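Local structure of MdcD (Pseudomonas aeruginosa, 5VIP) at residues B[17-20]-B[21-25]; B[227-230]-B[231-235]. The protein is the MdcD (beta) subunit of a biotin-independent malonate decarboxylase and probably takes part in carboxyl transfer and decarboxylation. All coordinates share one frame; numbering follows the deposited sequence.

How the interactions relate
Interaction 1 comes first along the chain. It opens at the N-cap Gly17 and winds up helix 18-25. Interaction 2 follows about 200 residues later, at the start of helix 229-242, just after strand 223-225, one of the two edge strands of the mixed sheet within this chain. Each contact closes single helical turns, so the two stand in series and neither nests in nor crosses the other. The centres of interactions 1 and 2 lie about 12 Å apart, and they touch. Arg233 NH2 lies 2.9 Å from Ala24 O, a probable hydrogen bond, and Leu25 packs on Val232 and Arg233. The pair joins an N-terminal helix to a late helix beside the mixed sheet.

Interaction 1: residues B[17-20]-B[21-25]; sequences GARQ and RARAL
The guanidinium groups of Arg19 and Arg23 are flat neighbours on one side of the helix, their planes 38° apart. Arg23 NH2 comes up to the Arg19 chain at a slant, 3.9 Å from Arg19 CG. Arg23 NH1 comes obliquely within 3.7 Å of Arg19 O. The like charges stay apart, with Arg19 NE and Arg23 NH2 at 5.3 Å. Arg19 NE makes a salt bridge to Glu33, which probably eases the repulsion.

The guanidinium of Arg21 lies oblique to Gly17 O. The chain of Arg21 passes that oxygen, with Arg21 CG 3.2 Å from Gly17 O. CG stands beside the backbone N (chi1 -69°), and the extended chain carries the group back past the helix start. There the carbonyls of Thr14, Leu16 and Gly155 accept from it.

This is the short helix 18-25, about two turns long, in the carboxyl transferase domain, of the ClpP/crotonase clan. Gly17 is the N-cap. Gln20 folds back and makes one half of a capping box, without the reciprocal bond, because Gly17 has no side chain to give it. Gln20 OE1 accepts from Gly17 N at 2.9 Å, in the carbonyl plane and nearly straight at 172°. Ala18 N donates a hydrogen bond to Glu77 OE1. The backbone ladder starts with Arg21 N to Gly17 O at 2.9 Å, and Ala22, Arg23 and Ala24 continue it. Ala18 and Ala22 pack on Ala75 and Leu73 of strand 69-76. Ala24 CB rests 3.3 Å from Gln20 O.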
loop_
_atom_site.group_PDB
_atom_site.type_symbol
_atom_site.label_atom_id
_atom_site.label_comp_id
_atom_site.label_asym_id
_atom_site.label_seq_id
_atom_site.Cartn_x
_atom_site.Cartn_y
_atom_site.Cartn_z
ATOM N N GLY B 17 26.209 3.237 -2.144
ATOM C CA GLY B 17 25.313 2.107 -2.342
ATOM C C GLY B 17 24.442 2.012 -1.106
ATOM O O GLY B 17 24.697 2.720 -0.120
ATOM N N ALA B 18 23.439 1.138 -1.135
ATOM C CA ALA B 18 22.479 1.034 -0.033
ATOM C C ALA B 18 23.136 0.681 1.299
ATOM O O ALA B 18 22.788 1.237 2.334
ATOM C CB ALA B 18 21.409 0.005 -0.362
ATOM N N ARG B 19 24.084 -0.249 1.272
ATOM C CA ARG B 19 24.735 -0.693 2.496
ATOM C C ARG B 19 25.617 0.421 3.060
ATOM O O ARG B 19 25.657 0.650 4.268
ATOM C CB ARG B 19 25.542 -1.982 2.229
ATOM C CG ARG B 19 26.132 -2.640 3.474
ATOM C CD ARG B 19 26.755 -4.012 3.149
ATOM N NE ARG B 19 25.737 -5.059 3.077
ATOM C CZ ARG B 19 25.240 -5.549 1.946
ATOM N NH1 ARG B 19 25.672 -5.096 0.774
ATOM N NH2 ARG B 19 24.317 -6.502 1.989
ATOM N N GLN B 20 26.303 1.139 2.183
ATOM C CA GLN B 20 27.088 2.279 2.630
ATOM C C GLN B 20 26.210 3.396 3.185
ATOM O O GLN B 20 26.566 4.038 4.158
ATOM C CB GLN B 20 27.926 2.830 1.491
ATOM C CG GLN B 20 28.991 1.876 0.993
ATOM C CD GLN B 20 29.601 2.376 -0.291
ATOM O OE1 GLN B 20 28.885 2.782 -1.208
ATOM N NE2 GLN B 20 30.929 2.369 -0.363
ATOM N N ARG B 21 25.074 3.640 2.551
ATOM C CA ARG B 21 24.144 4.657 3.075
ATOM C C ARG B 21 23.711 4.296 4.494
ATOM O O ARG B 21 23.659 5.151 5.383
ATOM C CB ARG B 21 22.921 4.792 2.163
ATOM C CG ARG B 21 23.226 5.409 0.804
ATOM C CD ARG B 21 21.977 5.433 -0.082
ATOM N NE ARG B 21 22.318 5.804 -1.447
ATOM C CZ ARG B 21 21.455 6.257 -2.352
ATOM N NH1 ARG B 21 20.177 6.408 -2.048
ATOM N NH2 ARG B 21 21.885 6.566 -3.571
ATOM N N ALA B 22 23.417 3.020 4.708
ATOM C CA ALA B 22 22.939 2.556 6.013
ATOM C C ALA B 22 24.015 2.728 7.081
ATOM O O ALA B 22 23.746 3.204 8.188
ATOM C CB ALA B 22 22.493 1.099 5.929
ATOM N N ARG B 23 25.239 2.351 6.744
ATOM C CA ARG B 23 26.358 2.485 7.667
ATOM C C ARG B 23 26.659 3.953 7.966
ATOM O O ARG B 23 27.008 4.308 9.089
ATOM C CB ARG B 23 27.596 1.798 7.081
ATOM C CG ARG B 23 28.866 1.906 7.922
ATOM C CD ARG B 23 30.024 1.215 7.189
ATOM N NE ARG B 23 29.775 -0.218 7.021
ATOM C CZ ARG B 23 29.383 -0.798 5.890
ATOM N NH1 ARG B 23 29.203 -0.077 4.788
ATOM N NH2 ARG B 23 29.178 -2.108 5.860
ATOM N N ALA B 24 26.511 4.805 6.957
ATOM C CA ALA B 24 26.807 6.227 7.101
ATOM C C ALA B 24 25.793 6.928 8.009
ATOM O O ALA B 24 26.142 7.870 8.732
ATOM C CB ALA B 24 26.842 6.891 5.737
ATOM N N LEU B 25 24.552 6.460 8.008
ATOM C CA LEU B 25 23.505 7.172 8.756
ATOM C C LEU B 25 23.431 6.761 10.235
ATOM O O LEU B 25 23.152 7.599 11.092
ATOM C CB LEU B 25 22.140 6.972 8.092
ATOM C CG LEU B 25 21.935 7.659 6.741
ATOM C CD1 LEU B 25 20.553 7.318 6.157
ATOM C CD2 LEU B 25 22.110 9.179 6.860
#

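Interaction 2: residues B[227-230]-B[231-235]; sequences DDLD and EVRTS
Asp230 and Arg233 form a salt bridge across one turn, with Asp230 OD1 3.0 Å from Arg233 NH1. The oxygen sits at the edge of the guanidinium, in its plane, while the carboxylate is turned 60° from that plane. The second partner of Arg233 is Ala24 O of helix 18-25, at NH2.

Asp228 is the N-cap of helix 229-242. Asp228 OD1 uses its anti lone pair to accept from Glu231 N at 2.9 Å. Its CG lies anti to its own backbone N (chi1 176°), which brings the carboxylate over the first turn. Asp228 OD2 pairs with Arg11. Backbone bonds follow, from Val232 N to Asp228 O at 2.9 Å; Arg233 N and Thr234 N continue the series to Leu229 O and Asp230 O. Glu231 O accepts from both Ser235 N and Ser235 OG, which reach it from opposite faces.

Further out, Leu229 CD2 packs 3.5 Å from Arg233 NH2, and Leu229 O lies over one face of the same guanidinium. Val232 CG2 touches Asp228 O at 3.3 Å; its side chain also meets Leu225. The carboxylates of Asp228 and Asp230 at the N-terminal end of this helix probably interact favourably with its dipole, while Asp230 and Ala24 O together probably limit the rotation of the Arg233 guanidinium.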
loop_
_atom_site.group_PDB
_atom_site.type_symbol
_atom_site.label_atom_id
_atom_site.label_comp_id
_atom_site.label_asym_id
_atom_site.label_seq_id
_atom_site.Cartn_x
_atom_site.Cartn_y
_atom_site.Cartn_z
ATOM N N ASP B 227 22.554 17.060 -1.509
ATOM C CA ASP B 227 23.136 15.729 -1.628
ATOM C C ASP B 227 24.429 15.695 -0.840
ATOM O O ASP B 227 25.529 15.772 -1.389
ATOM C CB ASP B 227 23.371 15.347 -3.091
ATOM C CG ASP B 227 23.961 13.957 -3.230
ATOM O OD1 ASP B 227 23.896 13.179 -2.254
ATOM O OD2 ASP B 227 24.499 13.637 -4.309
ATOM N N ASP B 228 24.278 15.589 0.469
ATOM C CA ASP B 228 25.383 15.731 1.387
ATOM C C ASP B 228 25.079 14.819 2.564
ATOM O O ASP B 228 24.032 14.940 3.198
ATOM C CB ASP B 228 25.545 17.203 1.813
ATOM C CG ASP B 228 26.630 17.406 2.857
ATOM O OD1 ASP B 228 26.326 17.303 4.062
ATOM O OD2 ASP B 228 27.786 17.694 2.486
ATOM N N LEU B 229 25.984 13.883 2.821
ATOM C CA LEU B 229 25.828 12.903 3.887
ATOM C C LEU B 229 25.536 13.493 5.265
ATOM O O LEU B 229 24.619 13.048 5.957
ATOM C CB LEU B 229 27.092 12.040 3.971
ATOM C CG LEU B 229 27.119 11.092 5.161
ATOM C CD1 LEU B 229 25.902 10.161 5.068
ATOM C CD2 LEU B 229 28.427 10.310 5.199
ATOM N N ASP B 230 26.335 14.461 5.692
ATOM C CA ASP B 230 26.143 15.045 7.009
ATOM C C ASP B 230 24.775 15.723 7.095
ATOM O O ASP B 230 24.090 15.629 8.115
ATOM C CB ASP B 230 27.258 16.044 7.314
ATOM C CG ASP B 230 27.488 16.235 8.801
ATOM O OD1 ASP B 230 27.381 15.256 9.582
ATOM O OD2 ASP B 230 27.789 17.385 9.192
ATOM N N GLU B 231 24.376 16.403 6.021
ATOM C CA GLU B 231 23.072 17.059 5.991
ATOM C C GLU B 231 21.912 16.047 6.027
ATOM O O GLU B 231 20.942 16.225 6.772
ATOM C CB GLU B 231 22.952 17.957 4.753
ATOM C CG GLU B 231 21.589 18.613 4.642
ATOM C CD GLU B 231 21.566 19.851 3.768
ATOM O OE1 GLU B 231 20.492 20.127 3.191
ATOM O OE2 GLU B 231 22.596 20.560 3.687
ATOM N N VAL B 232 22.001 14.988 5.227
ATOM C CA VAL B 232 20.974 13.946 5.272
ATOM C C VAL B 232 20.861 13.351 6.675
ATOM O O VAL B 232 19.753 13.221 7.217
ATOM C CB VAL B 232 21.255 12.818 4.245
ATOM C CG1 VAL B 232 20.270 11.641 4.443
ATOM C CG2 VAL B 232 21.140 13.378 2.831
ATOM N N ARG B 233 22.004 13.016 7.273
ATOM C CA ARG B 233 21.992 12.393 8.593
ATOM C C ARG B 233 21.367 13.320 9.648
ATOM O O ARG B 233 20.534 12.906 10.455
ATOM C CB ARG B 233 23.405 12.000 9.018
ATOM C CG ARG B 233 23.454 11.276 10.351
ATOM C CD ARG B 233 24.872 11.189 10.900
ATOM N NE ARG B 233 25.782 10.461 10.030
ATOM C CZ ARG B 233 26.831 11.021 9.423
ATOM N NH1 ARG B 233 27.073 12.313 9.586
ATOM N NH2 ARG B 233 27.644 10.295 8.651
ATOM N N THR B 234 21.761 14.585 9.631
ATOM C CA THR B 234 21.214 15.516 10.600
ATOM C C THR B 234 19.709 15.705 10.417
ATOM O O THR B 234 18.982 15.756 11.415
ATOM C CB THR B 234 21.942 16.863 10.521
ATOM O OG1 THR B 234 23.324 16.645 10.843
ATOM C CG2 THR B 234 21.333 17.868 11.502
ATOM N N SER B 235 19.228 15.792 9.172
ATOM C CA SER B 235 17.780 15.944 8.954
ATOM C C SER B 235 17.019 14.746 9.498
ATOM O O SER B 235 15.975 14.908 10.148
ATOM C CB SER B 235 17.423 16.118 7.463
ATOM O OG SER B 235 18.181 17.164 6.880
#